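Local coordinates for protein putative cytochrome P450 120 (Synechocystis sp., PDB 2VE3) that probably works as a haem-dependent monooxygenase of the cytochrome P450 family and binds retinoic acid in a pocket beside the haem, at residues I86-N91 / E175-G180; L158-K163 / A205-I210; R198-L203 / Q247-L252; K209-R214 / L239-L244. One frame throughout, in Å; residues are numbered along the deposited sequence.

Interaction 1 (I86-N91 / E175-G180)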
loop_
_atom_site.group_PDB
_atom_site.type_symbol
_atom_site.label_atom_id
_atom_site.label_comp_id
_atom_site.label_asym_id
_atom_site.label_seq_id
_atom_site.Cartn_x
_atom_site.Cartn_y
_atom_site.Cartn_z
ATOM N N ILE A 86 0.873 16.631 6.600
ATOM C CA ILE A 86 -0.121 17.283 7.460
ATOM C C ILE A 86 -1.226 16.328 7.917
ATOM O O ILE A 86 -1.604 16.318 9.091
ATOM C CB ILE A 86 -0.762 18.539 6.757
ATOM C CG1 ILE A 86 0.308 19.608 6.499
ATOM C CG2 ILE A 86 -1.911 19.088 7.582
ATOM C CD1 ILE A 86 -0.157 20.830 5.698
ATOM N N LEU A 87 -1.726 15.510 6.994
ATOM C CA LEU A 87 -2.843 14.604 7.271
ATOM C C LEU A 87 -2.466 13.335 8.039
ATOM O O LEU A 87 -3.296 12.784 8.770
ATOM C CB LEU A 87 -3.590 14.260 5.971
ATOM C CG LEU A 87 -4.379 15.444 5.382
ATOM C CD1 LEU A 87 -4.752 15.204 3.926
ATOM C CD2 LEU A 87 -5.613 15.708 6.211
ATOM N N LEU A 88 -1.235 12.865 7.854
ATOM C CA LEU A 88 -0.681 11.776 8.653
ATOM C C LEU A 88 -0.408 12.197 10.096
ATOM O O LEU A 88 -0.636 11.418 11.023
ATOM C CB LEU A 88 0.628 11.274 8.036
ATOM C CG LEU A 88 0.608 10.314 6.849
ATOM C CD1 LEU A 88 2.035 10.181 6.336
ATOM C CD2 LEU A 88 0.078 8.977 7.303
ATOM N N GLY A 89 0.097 13.420 10.273
ATOM C CA GLY A 89 0.454 13.942 11.581
ATOM C C GLY A 89 1.941 13.838 11.867
ATOM O O GLY A 89 2.638 12.995 11.270
ATOM N N PRO A 90 2.446 14.676 12.797
ATOM C CA PRO A 90 3.872 14.655 13.132
ATOM C C PRO A 90 4.298 13.418 13.942
ATOM O O PRO A 90 5.483 13.124 14.045
ATOM C CB PRO A 90 4.058 15.938 13.963
ATOM C CG PRO A 90 2.743 16.167 14.614
ATOM C CD PRO A 90 1.706 15.684 13.584
ATOM N N ASN A 91 3.335 12.694 14.486
ATOM C CA ASN A 91 3.607 11.567 15.375
ATOM C C ASN A 91 3.328 10.184 14.782
ATOM O O ASN A 91 3.022 9.235 15.505
ATOM C CB ASN A 91 2.848 11.781 16.680
ATOM C CG ASN A 91 3.316 13.025 17.412
ATOM O OD1 ASN A 91 4.507 13.179 17.680
ATOM N ND2 ASN A 91 2.388 13.918 17.733
ATOM N N GLU A 175 -12.803 7.391 4.120
ATOM C CA GLU A 175 -12.895 7.555 2.673
ATOM C C GLU A 175 -12.624 8.988 2.248
ATOM O O GLU A 175 -11.892 9.231 1.284
ATOM C CB GLU A 175 -14.257 7.061 2.170
ATOM C CG GLU A 175 -14.484 5.593 2.491
ATOM C CD GLU A 175 -13.556 4.679 1.696
ATOM O OE1 GLU A 175 -12.511 4.213 2.234
ATOM O OE2 GLU A 175 -13.877 4.438 0.520
ATOM N N THR A 176 -13.201 9.927 3.001
ATOM C CA THR A 176 -12.939 11.357 2.845
ATOM C C THR A 176 -11.491 11.749 3.225
ATOM O O THR A 176 -10.839 12.517 2.520
ATOM C CB THR A 176 -13.945 12.164 3.701
ATOM O OG1 THR A 176 -15.271 11.720 3.385
ATOM C CG2 THR A 176 -13.833 13.642 3.432
ATOM N N TYR A 177 -11.007 11.230 4.349
ATOM C CA TYR A 177 -9.614 11.416 4.770
ATOM C C TYR A 177 -8.636 11.005 3.642
ATOM O O TYR A 177 -7.801 11.794 3.214
ATOM C CB TYR A 177 -9.377 10.616 6.055
ATOM C CG TYR A 177 -7.941 10.551 6.522
ATOM C CD1 TYR A 177 -7.352 11.630 7.175
ATOM C CD2 TYR A 177 -7.173 9.402 6.315
ATOM C CE1 TYR A 177 -6.042 11.576 7.589
ATOM C CE2 TYR A 177 -5.860 9.341 6.736
ATOM C CZ TYR A 177 -5.297 10.433 7.363
ATOM O OH TYR A 177 -3.988 10.374 7.795
ATOM N N ILE A 178 -8.790 9.784 3.142
ATOM C CA ILE A 178 -7.968 9.248 2.047
ATOM C C ILE A 178 -7.937 10.121 0.772
ATOM O O ILE A 178 -6.863 10.345 0.200
ATOM C CB ILE A 178 -8.370 7.789 1.712
ATOM C CG1 ILE A 178 -7.966 6.855 2.861
ATOM C CG2 ILE A 178 -7.745 7.333 0.382
ATOM C CD1 ILE A 178 -8.420 5.402 2.675
ATOM N N GLN A 179 -9.093 10.643 0.360
ATOM C CA GLN A 179 -9.202 11.442 -0.875
ATOM C C GLN A 179 -8.337 12.709 -0.889
ATOM O O GLN A 179 -7.974 13.199 -1.961
ATOM C CB GLN A 179 -10.670 11.763 -1.204
ATOM C CG GLN A 179 -11.414 10.623 -1.925
ATOM C CD GLN A 179 -12.853 10.981 -2.390
ATOM O OE1 GLN A 179 -13.582 10.117 -2.884
ATOM N NE2 GLN A 179 -13.244 12.240 -2.249
ATOM N N GLY A 180 -7.977 13.211 0.302
ATOM C CA GLY A 180 -7.157 14.414 0.411
ATOM C C GLY A 180 -5.682 14.184 0.636
ATOM O O GLY A 180 -4.913 15.132 0.601
#
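Tyr177 and Leu87 make the one polar link between the two segments. Tyr177 OH donates a hydrogen bond to the backbone Leu87 O, with the two oxygens 2.7 Å apart. The donor does not sit on a lone pair. It lies above the carbonyl plane, 59° out of it, and the C=O...donor angle is 111°. The acceptor meets the ring at its edge and in the ring plane, so the phenol reaches it end first. The end of the Tyr177 side chain reaches helix 82-88 with CG anti to the backbone N (chi1 172°). Leu87 O also takes a weak hydrogen bond from Arg200 NH1.

One apolar contact flanks the bond: Leu87 CB lies 4.0 Å from Tyr177 CE1.

The CD1 branch of Leu87 packs as a methyl against a carbonyl. It comes within 3.3 Å of Gly180 O, an oxygen that is also hydrogen-bonded with Ser183 OG. Leu88 starts away from helix 170-181, and its side chain comes about 4 Å (nearest atoms) from the bound retinoic acid. Its nearest atom to Tyr177 OH is CA, at 3.7 Å; CD2 is a looser neighbour at 4.3 Å.

All four touching residues are buried. The chemistry implies that the phenol hydroxyl is satisfied by a main-chain oxygen near the end of helix 82-88, which ties the backbone next to the retinoic acid pocket to helix 170-181.

Interaction 2 (L158-K163 / A205-I210)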
loop_
_atom_site.group_PDB
_atom_site.type_symbol
_atom_site.label_atom_id
_atom_site.label_comp_id
_atom_site.label_asym_id
_atom_site.label_seq_id
_atom_site.Cartn_x
_atom_site.Cartn_y
_atom_site.Cartn_z
ATOM N N LEU A 158 -9.209 -6.099 13.227
ATOM C CA LEU A 158 -7.987 -6.738 13.721
ATOM C C LEU A 158 -7.033 -5.798 14.462
ATOM O O LEU A 158 -6.252 -6.252 15.307
ATOM C CB LEU A 158 -7.248 -7.460 12.587
ATOM C CG LEU A 158 -7.912 -8.710 11.997
ATOM C CD1 LEU A 158 -7.144 -9.132 10.774
ATOM C CD2 LEU A 158 -7.974 -9.869 13.008
ATOM N N PHE A 159 -7.097 -4.500 14.154
ATOM C CA PHE A 159 -6.204 -3.522 14.785
ATOM C C PHE A 159 -6.807 -2.848 16.020
ATOM O O PHE A 159 -6.079 -2.399 16.899
ATOM C CB PHE A 159 -5.722 -2.454 13.786
ATOM C CG PHE A 159 -4.973 -3.008 12.598
ATOM C CD1 PHE A 159 -4.300 -4.225 12.670
ATOM C CD2 PHE A 159 -4.930 -2.295 11.402
ATOM C CE1 PHE A 159 -3.609 -4.722 11.576
ATOM C CE2 PHE A 159 -4.240 -2.789 10.302
ATOM C CZ PHE A 159 -3.580 -4.005 10.386
ATOM N N MET A 160 -8.132 -2.777 16.073
ATOM C CA MET A 160 -8.817 -2.112 17.171
ATOM C C MET A 160 -9.730 -3.025 17.999
ATOM O O MET A 160 -9.663 -3.006 19.228
ATOM C CB MET A 160 -9.589 -0.894 16.649
ATOM C CG MET A 160 -8.683 0.269 16.229
ATOM S SD MET A 160 -9.617 1.766 15.917
ATOM C CE MET A 160 -10.586 1.253 14.493
ATOM N N GLY A 161 -10.564 -3.823 17.333
ATOM C CA GLY A 161 -11.553 -4.680 18.014
ATOM C C GLY A 161 -12.895 -4.729 17.293
ATOM O O GLY A 161 -13.214 -3.835 16.496
ATOM N N GLU A 162 -13.684 -5.771 17.587
ATOM C CA GLU A 162 -14.926 -6.081 16.853
ATOM C C GLU A 162 -16.071 -5.065 17.025
ATOM O O GLU A 162 -16.693 -4.667 16.035
ATOM C CB GLU A 162 -15.406 -7.511 17.173
ATOM N N LYS A 163 -16.337 -4.645 18.266
ATOM C CA LYS A 163 -17.405 -3.666 18.560
ATOM C C LYS A 163 -17.093 -2.278 17.994
ATOM O O LYS A 163 -17.999 -1.499 17.678
ATOM C CB LYS A 163 -17.671 -3.585 20.076
ATOM N N ALA A 205 -10.753 12.251 17.208
ATOM C CA ALA A 205 -11.651 12.424 18.346
ATOM C C ALA A 205 -12.302 11.102 18.735
ATOM O O ALA A 205 -12.461 10.821 19.913
ATOM C CB ALA A 205 -12.705 13.499 18.052
ATOM N N GLU A 206 -12.653 10.290 17.740
ATOM C CA GLU A 206 -13.176 8.937 17.957
ATOM C C GLU A 206 -12.137 7.958 18.471
ATOM O O GLU A 206 -12.424 7.157 19.358
ATOM C CB GLU A 206 -13.783 8.369 16.667
ATOM C CG GLU A 206 -15.097 8.997 16.301
ATOM C CD GLU A 206 -16.104 8.883 17.431
ATOM O OE1 GLU A 206 -16.574 7.747 17.683
ATOM O OE2 GLU A 206 -16.406 9.927 18.067
ATOM N N LEU A 207 -10.945 7.993 17.877
ATOM C CA LEU A 207 -9.882 7.071 18.262
ATOM C C LEU A 207 -9.428 7.368 19.697
ATOM O O LEU A 207 -9.101 6.443 20.435
ATOM C CB LEU A 207 -8.696 7.108 17.281
ATOM C CG LEU A 207 -8.873 7.065 15.755
ATOM C CD1 LEU A 207 -7.504 7.068 15.083
ATOM C CD2 LEU A 207 -9.734 5.899 15.238
ATOM N N GLU A 208 -9.420 8.650 20.075
ATOM C CA GLU A 208 -9.204 9.056 21.466
ATOM C C GLU A 208 -10.217 8.375 22.390
ATOM O O GLU A 208 -9.831 7.820 23.413
ATOM C CB GLU A 208 -9.236 10.582 21.631
ATOM C CG GLU A 208 -9.123 11.060 23.098
ATOM C CD GLU A 208 -8.597 12.485 23.264
ATOM O OE1 GLU A 208 -7.937 13.021 22.333
ATOM O OE2 GLU A 208 -8.816 13.071 24.354
ATOM N N LYS A 209 -11.498 8.396 22.004
ATOM C CA LYS A 209 -12.562 7.717 22.760
ATOM C C LYS A 209 -12.305 6.216 22.838
ATOM O O LYS A 209 -12.370 5.632 23.920
ATOM C CB LYS A 209 -13.942 7.976 22.146
ATOM C CG LYS A 209 -14.507 9.378 22.388
ATOM C CD LYS A 209 -15.383 9.423 23.635
ATOM C CE LYS A 209 -15.805 10.854 23.986
ATOM N NZ LYS A 209 -16.176 11.018 25.435
ATOM N N ILE A 210 -12.015 5.608 21.686
ATOM C CA ILE A 210 -11.725 4.178 21.596
ATOM C C ILE A 210 -10.545 3.794 22.487
ATOM O O ILE A 210 -10.588 2.754 23.143
ATOM C CB ILE A 210 -11.447 3.738 20.137
ATOM C CG1 ILE A 210 -12.733 3.740 19.310
ATOM C CG2 ILE A 210 -10.828 2.349 20.089
ATOM C CD1 ILE A 210 -12.492 3.816 17.834
#
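Met160 reaches Leu207 and Ile210 through one bend. Its CG is anti to its own carbonyl carbon (chi1 -71°), CG to SD runs on nearly straight, and the chain then turns at chi3 (-65°). This carries SD forward to helix 192-215 and folds CE away to one side. On the helix, Ile210 sets CG1 beside its backbone N (chi1 -72°), and CD1 extends from there.

The sulfur does all the touching on the methionine side. It lies 4.0 Å from Ile210 CD1 and 4.2 Å from Leu207 CD2. These two methyls come from residues three apart, on one side of helix 192-215. Met160 crosses both side chains at about a right angle, and SD meets two methyl ends. All of it is apolar, and the distances fit ordinary van der Waals packing.

Other side chains pack around Met160. Leu252 of helix 241-272 and Leu170 of helix 170-181 both touch it. Met160 O receives a weak hydrogen bond from Arg214 NH2. The preceding residue, Phe159, touches the haem and meets the ring of Phe396.

Met160 lies where helix 143-159 ends, and Gly161 leaves helical geometry with positive phi. The contact thus sets the end of that helix, helix E in P450 nomenclature, against helix G, 192-215, within the helical part of the P450 fold.

Interaction 3 (R198-L203 / Q247-L252). With HEM (protoporphyrin IX containing Fe), chain C.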
loop_
_atom_site.group_PDB
_atom_site.type_symbol
_atom_site.label_atom_id
_atom_site.label_comp_id
_atom_site.label_asym_id
_atom_site.label_seq_id
_atom_site.Cartn_x
_atom_site.Cartn_y
_atom_site.Cartn_z
ATOM N N ARG A 198 -10.887 17.801 8.086
ATOM C CA ARG A 198 -12.048 17.699 8.957
ATOM C C ARG A 198 -12.322 16.231 9.279
ATOM O O ARG A 198 -12.656 15.882 10.418
ATOM C CB ARG A 198 -13.261 18.399 8.287
ATOM C CG ARG A 198 -14.643 18.088 8.892
ATOM C CD ARG A 198 -14.979 18.963 10.108
ATOM N NE ARG A 198 -16.228 18.546 10.742
ATOM C CZ ARG A 198 -16.550 18.787 12.009
ATOM N NH1 ARG A 198 -15.723 19.460 12.794
ATOM N NH2 ARG A 198 -17.710 18.353 12.492
ATOM N N ALA A 199 -12.144 15.376 8.276
ATOM C CA ALA A 199 -12.234 13.921 8.449
ATOM C C ALA A 199 -11.231 13.464 9.507
ATOM O O ALA A 199 -11.591 12.725 10.420
ATOM C CB ALA A 199 -11.984 13.209 7.123
ATOM N N ARG A 200 -9.986 13.936 9.401
ATOM C CA ARG A 200 -8.917 13.564 10.349
ATOM C C ARG A 200 -9.275 13.987 11.777
ATOM O O ARG A 200 -9.053 13.231 12.713
ATOM C CB ARG A 200 -7.563 14.147 9.916
ATOM C CG ARG A 200 -6.625 14.590 11.052
ATOM C CD ARG A 200 -5.190 14.793 10.595
ATOM N NE ARG A 200 -4.296 15.018 11.737
ATOM C CZ ARG A 200 -3.517 14.088 12.290
ATOM N NH1 ARG A 200 -3.466 12.839 11.808
ATOM N NH2 ARG A 200 -2.774 14.415 13.332
ATOM N N ALA A 201 -9.825 15.192 11.927
ATOM C CA ALA A 201 -10.221 15.711 13.244
ATOM C C ALA A 201 -11.286 14.823 13.871
ATOM O O ALA A 201 -11.201 14.460 15.051
ATOM C CB ALA A 201 -10.727 17.150 13.132
ATOM N N LEU A 202 -12.287 14.473 13.073
ATOM C CA LEU A 202 -13.373 13.611 13.524
ATOM C C LEU A 202 -12.887 12.209 13.867
ATOM O O LEU A 202 -13.340 11.624 14.848
ATOM C CB LEU A 202 -14.489 13.558 12.474
ATOM C CG LEU A 202 -15.293 14.847 12.255
ATOM C CD1 LEU A 202 -16.084 14.772 10.943
ATOM C CD2 LEU A 202 -16.227 15.142 13.420
ATOM N N LEU A 203 -11.961 11.677 13.067
ATOM C CA LEU A 203 -11.409 10.347 13.322
ATOM C C LEU A 203 -10.546 10.301 14.574
ATOM O O LEU A 203 -10.629 9.340 15.332
ATOM C CB LEU A 203 -10.602 9.824 12.120
ATOM C CG LEU A 203 -11.381 9.483 10.844
ATOM C CD1 LEU A 203 -10.478 9.519 9.630
ATOM C CD2 LEU A 203 -12.073 8.134 10.984
ATOM N N GLN A 247 -0.494 6.843 15.224
ATOM C CA GLN A 247 0.000 5.507 14.869
ATOM C C GLN A 247 -1.111 4.539 14.417
ATOM O O GLN A 247 -0.919 3.814 13.443
ATOM C CB GLN A 247 0.873 4.895 15.989
ATOM C CG GLN A 247 2.179 5.673 16.332
ATOM C CD GLN A 247 3.245 5.668 15.226
ATOM O OE1 GLN A 247 2.991 5.281 14.077
ATOM N NE2 GLN A 247 4.446 6.095 15.577
ATOM N N ILE A 248 -2.260 4.518 15.108
ATOM C CA ILE A 248 -3.368 3.668 14.658
ATOM C C ILE A 248 -4.011 4.206 13.408
ATOM O O ILE A 248 -4.431 3.437 12.571
ATOM C CB ILE A 248 -4.505 3.399 15.706
ATOM C CG1 ILE A 248 -4.670 4.572 16.672
ATOM C CG2 ILE A 248 -4.283 2.052 16.378
ATOM C CD1 ILE A 248 -5.849 4.430 17.669
ATOM N N LEU A 249 -4.108 5.525 13.286
ATOM C CA LEU A 249 -4.669 6.100 12.068
ATOM C C LEU A 249 -3.860 5.629 10.844
ATOM O O LEU A 249 -4.440 5.345 9.803
ATOM C CB LEU A 249 -4.706 7.627 12.147
ATOM C CG LEU A 249 -5.336 8.456 11.026
ATOM C CD1 LEU A 249 -6.834 8.228 10.945
ATOM C CD2 LEU A 249 -5.045 9.952 11.251
ATOM N N LEU A 250 -2.532 5.547 10.986
ATOM C CA LEU A 250 -1.641 5.131 9.894
ATOM C C LEU A 250 -1.831 3.670 9.552
ATOM O O LEU A 250 -2.029 3.328 8.383
ATOM C CB LEU A 250 -0.170 5.441 10.223
ATOM C CG LEU A 250 0.935 4.935 9.274
ATOM C CD1 LEU A 250 0.812 5.500 7.863
ATOM C CD2 LEU A 250 2.322 5.230 9.847
ATOM N N LEU A 251 -1.808 2.815 10.572
ATOM C CA LEU A 251 -2.023 1.375 10.406
ATOM C C LEU A 251 -3.376 1.065 9.780
ATOM O O LEU A 251 -3.468 0.188 8.924
ATOM C CB LEU A 251 -1.937 0.648 11.749
ATOM C CG LEU A 251 -0.592 0.508 12.457
ATOM C CD1 LEU A 251 -0.797 -0.307 13.743
ATOM C CD2 LEU A 251 0.407 -0.153 11.556
ATOM N N LEU A 252 -4.424 1.765 10.223
ATOM C CA LEU A 252 -5.746 1.621 9.602
ATOM C C LEU A 252 -5.789 2.141 8.162
ATOM O O LEU A 252 -6.449 1.555 7.330
ATOM C CB LEU A 252 -6.831 2.340 10.424
ATOM C CG LEU A 252 -7.147 1.866 11.836
ATOM C CD1 LEU A 252 -7.868 2.990 12.563
ATOM C CD2 LEU A 252 -7.985 0.571 11.813
HETATM C CHA HEM C . 5.872 1.490 4.130
HETATM C CHB HEM C . 3.913 -0.674 0.241
HETATM C CHC HEM C . 0.558 -2.770 3.073
HETATM C CHD HEM C . 2.135 -0.205 6.841
HETATM C C1A HEM C . 5.665 1.085 2.817
HETATM C C2A HEM C . 6.454 1.436 1.650
HETATM C C3A HEM C . 5.911 0.817 0.583
HETATM C C4A HEM C . 4.756 0.083 1.036
HETATM C CMA HEM C . 6.378 0.874 -0.884
HETATM C CAA HEM C . 7.726 2.315 1.664
HETATM C CBA HEM C . 7.432 3.788 1.395
HETATM C CGA HEM C . 8.721 4.552 1.610
HETATM O O1A HEM C . 9.693 4.290 0.841
HETATM O O2A HEM C . 8.777 5.414 2.536
HETATM C C1B HEM C . 2.863 -1.462 0.673
HETATM C C2B HEM C . 2.091 -2.397 -0.133
HETATM C C3B HEM C . 1.167 -2.983 0.656
HETATM C C4B HEM C . 1.326 -2.430 1.975
HETATM C CMB HEM C . 2.336 -2.654 -1.636
HETATM C CAB HEM C . 0.074 -4.041 0.291
HETATM C CBB HEM C . 0.261 -5.019 -0.609
HETATM C C1C HEM C . 0.706 -2.308 4.359
HETATM C C2C HEM C . -0.043 -2.742 5.522
HETATM C C3C HEM C . 0.390 -2.034 6.574
HETATM C C4C HEM C . 1.422 -1.116 6.090
HETATM C CMC HEM C . -1.119 -3.862 5.524
HETATM C CAC HEM C . -0.075 -2.162 8.054
HETATM C CBC HEM C . -1.259 -1.730 8.500
HETATM C C1D HEM C . 3.220 0.548 6.441
HETATM C C2D HEM C . 3.835 1.568 7.248
HETATM C C3D HEM C . 4.997 2.109 6.409
HETATM C C4D HEM C . 4.984 1.335 5.182
HETATM C CMD HEM C . 3.394 2.021 8.665
HETATM C CAD HEM C . 6.000 3.225 6.783
HETATM C CBD HEM C . 7.336 2.567 7.121
HETATM C CGD HEM C . 8.352 3.608 7.528
HETATM O O1D HEM C . 9.407 3.196 8.073
HETATM O O2D HEM C . 8.133 4.839 7.325
HETATM N NA HEM C . 4.644 0.264 2.404
HETATM N NB HEM C . 2.356 -1.495 1.954
HETATM N NC HEM C . 1.586 -1.307 4.733
HETATM N ND HEM C . 3.926 0.424 5.240
HETATM FE FE HEM C . 3.271 -0.782 3.638
#
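Arg200 NH2 is held in a salt bridge by Asp246 OD1, and the same guanidinium group also meets Leu249. This is helix-on-helix packing in the cytochrome P450 fold: helix 192-215, the G helix, lies against helix 241-272, the long helix that runs past the haem. The arginine chain is extended from CG to NE and crosses Leu249 at about a right angle. Its NH1 comes obliquely to within 3.3 Å of Leu249 CD2, a close contact of a polar end with a methyl.

Leu249 carries the rest of the contact. With CG anti to the backbone N (chi1 -176°), its two methyls divide the work: CD2 meets the arginine, and CD1 lies 4.1 Å from Leu203 CD1, these side chains also crossing at about a right angle. Phe174 and Tyr177 of helix 170-181 also pack on this leucine. The next two residues line the ligand pockets. Leu251 O lies 3.0 Å from the haem vinyl atom CBC. Leu250 touches the retinoic acid, and its CD2 stands 3.6 Å from the haem methyl CMD.

Interaction 4 (K209-R214 / L239-L244)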
loop_
_atom_site.group_PDB
_atom_site.type_symbol
_atom_site.label_atom_id
_atom_site.label_comp_id
_atom_site.label_asym_id
_atom_site.label_seq_id
_atom_site.Cartn_x
_atom_site.Cartn_y
_atom_site.Cartn_z
ATOM N N LYS A 209 -11.498 8.396 22.004
ATOM C CA LYS A 209 -12.562 7.717 22.760
ATOM C C LYS A 209 -12.305 6.216 22.838
ATOM O O LYS A 209 -12.370 5.632 23.920
ATOM C CB LYS A 209 -13.942 7.976 22.146
ATOM C CG LYS A 209 -14.507 9.378 22.388
ATOM C CD LYS A 209 -15.383 9.423 23.635
ATOM C CE LYS A 209 -15.805 10.854 23.986
ATOM N NZ LYS A 209 -16.176 11.018 25.435
ATOM N N ILE A 210 -12.015 5.608 21.686
ATOM C CA ILE A 210 -11.725 4.178 21.596
ATOM C C ILE A 210 -10.545 3.794 22.487
ATOM O O ILE A 210 -10.588 2.754 23.143
ATOM C CB ILE A 210 -11.447 3.738 20.137
ATOM C CG1 ILE A 210 -12.733 3.740 19.310
ATOM C CG2 ILE A 210 -10.828 2.349 20.089
ATOM C CD1 ILE A 210 -12.492 3.816 17.834
ATOM N N ILE A 211 -9.501 4.626 22.506
ATOM C CA ILE A 211 -8.300 4.379 23.338
ATOM C C ILE A 211 -8.585 4.473 24.852
ATOM O O ILE A 211 -8.147 3.612 25.618
ATOM C CB ILE A 211 -7.107 5.304 22.928
ATOM C CG1 ILE A 211 -6.507 4.847 21.594
ATOM C CG2 ILE A 211 -6.010 5.329 23.993
ATOM C CD1 ILE A 211 -5.669 5.911 20.890
ATOM N N LYS A 212 -9.309 5.512 25.273
ATOM C CA LYS A 212 -9.713 5.679 26.684
ATOM C C LYS A 212 -10.598 4.541 27.206
ATOM O O LYS A 212 -10.584 4.223 28.396
ATOM C CB LYS A 212 -10.416 7.024 26.892
ATOM C CG LYS A 212 -9.547 8.254 26.596
ATOM C CD LYS A 212 -8.589 8.576 27.745
ATOM C CE LYS A 212 -7.935 9.934 27.569
ATOM N NZ LYS A 212 -8.952 10.985 27.270
ATOM N N ALA A 213 -11.371 3.934 26.316
ATOM C CA ALA A 213 -12.154 2.760 26.658
ATOM C C ALA A 213 -11.250 1.555 26.941
ATOM O O ALA A 213 -11.422 0.866 27.953
ATOM C CB ALA A 213 -13.147 2.448 25.552
ATOM N N ARG A 214 -10.277 1.324 26.055
ATOM C CA ARG A 214 -9.374 0.170 26.143
ATOM C C ARG A 214 -8.441 0.228 27.362
ATOM O O ARG A 214 -8.016 -0.815 27.875
ATOM C CB ARG A 214 -8.577 0.019 24.833
ATOM C CG ARG A 214 -7.414 -0.983 24.863
ATOM C CD ARG A 214 -7.885 -2.426 24.822
ATOM N NE ARG A 214 -8.420 -2.745 23.506
ATOM C CZ ARG A 214 -7.859 -3.578 22.631
ATOM N NH1 ARG A 214 -6.737 -4.225 22.925
ATOM N NH2 ARG A 214 -8.446 -3.777 21.460
ATOM N N LEU A 239 3.984 5.547 24.913
ATOM C CA LEU A 239 3.666 6.444 23.811
ATOM C C LEU A 239 2.588 7.400 24.287
ATOM O O LEU A 239 1.624 6.980 24.938
ATOM C CB LEU A 239 3.134 5.686 22.604
ATOM C CG LEU A 239 3.944 4.573 21.942
ATOM C CD1 LEU A 239 3.260 4.220 20.611
ATOM C CD2 LEU A 239 5.404 4.966 21.726
ATOM N N SER A 240 2.750 8.676 23.950
ATOM C CA SER A 240 1.748 9.680 24.274
ATOM C C SER A 240 0.448 9.369 23.554
ATOM O O SER A 240 0.433 8.593 22.589
ATOM C CB SER A 240 2.236 11.079 23.889
ATOM O OG SER A 240 2.381 11.206 22.476
ATOM N N LEU A 241 -0.639 9.972 24.029
ATOM C CA LEU A 241 -1.936 9.882 23.359
ATOM C C LEU A 241 -1.914 10.420 21.922
ATOM O O LEU A 241 -2.404 9.739 21.027
ATOM C CB LEU A 241 -3.049 10.558 24.187
ATOM C CG LEU A 241 -4.434 10.635 23.527
ATOM C CD1 LEU A 241 -5.084 9.256 23.430
ATOM C CD2 LEU A 241 -5.337 11.620 24.262
ATOM N N PRO A 242 -1.374 11.636 21.694
ATOM C CA PRO A 242 -1.284 12.104 20.309
ATOM C C PRO A 242 -0.513 11.146 19.377
ATOM O O PRO A 242 -0.906 10.966 18.223
ATOM C CB PRO A 242 -0.572 13.468 20.442
ATOM C CG PRO A 242 -0.960 13.940 21.851
ATOM C CD PRO A 242 -0.873 12.655 22.639
ATOM N N GLU A 243 0.554 10.530 19.882
ATOM C CA GLU A 243 1.291 9.526 19.116
ATOM C C GLU A 243 0.498 8.233 18.889
ATOM O O GLU A 243 0.523 7.661 17.777
ATOM C CB GLU A 243 2.662 9.228 19.734
ATOM C CG GLU A 243 3.317 8.004 19.109
ATOM C CD GLU A 243 4.820 8.038 19.090
ATOM O OE1 GLU A 243 5.438 8.842 19.853
ATOM O OE2 GLU A 243 5.381 7.244 18.287
ATOM N N LEU A 244 -0.196 7.780 19.934
ATOM C CA LEU A 244 -1.081 6.608 19.863
ATOM C C LEU A 244 -2.137 6.745 18.770
ATOM O O LEU A 244 -2.392 5.803 18.016
ATOM C CB LEU A 244 -1.789 6.394 21.199
ATOM C CG LEU A 244 -1.019 5.831 22.403
ATOM C CD1 LEU A 244 -1.858 5.909 23.696
ATOM C CD2 LEU A 244 -0.597 4.410 22.123
#
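No flat group takes part where Ile211 meets Leu241 and Leu244; branched aliphatic chains make the contact, so there are no ring faces or edges to fill. Ile211 points from helix 192-215 toward the start of helix 241-272 and uses both of its branches. CG2, anti to the backbone N, lies 4.1 Å from Leu241 CD1. The longer branch ends in CD1, which comes within 3.9 Å of Leu244 CB. The isoleucine crosses both leucines obliquely. Leu241 brings its methyl into place with CG anti to its backbone N (chi1 175°). Leu244 takes part through CB, at the root of its side chain.

Ser240 caps the helix that bears the two leucines. Its OG accepts from Glu243 N at 3.2 Å, with an N-H...O angle of 156°. This is an N-cap bond, and it fixes the first turn of helix 241-272. The Glu243 carboxylate is held elsewhere, by a salt bridge to Arg104.

Leu225 of helix 224-230 and Ile248 further along helix 241-272 also touch Ile211. Leu229 packs on Leu244. The isoleucine therefore lies among side chains of two helices.

The chemistry across the contact is purely apolar. Methyl and methylene groups pack the two helices against each other here, while the capping bond orders the helix start that presents them.

Interactions 2, 3 and 4 share helix 192-215; interaction 1 joins helix 82-88 to helix 170-181, the helix before it in the chain. Interactions 3 and 4 also share helix 241-272, with centres 12 Å apart. Interaction 3 lies near the haem. Interaction 4 lies at the end of helix 192-215 and the start of helix 241-272, and its segments come between those of interaction 3 along the chain. Interactions 1 and 3 are closest, 7 Å between centres, and touch through Arg200. Interactions 1 and 2 do not touch. Along the chain, interactions 1 and 2 alternate, as do 2 and 3. Interactions 3 and 4 pack helix 192-215 on helix 241-272, which borders the haem; interactions 1 and 2 join neighbouring helices around them.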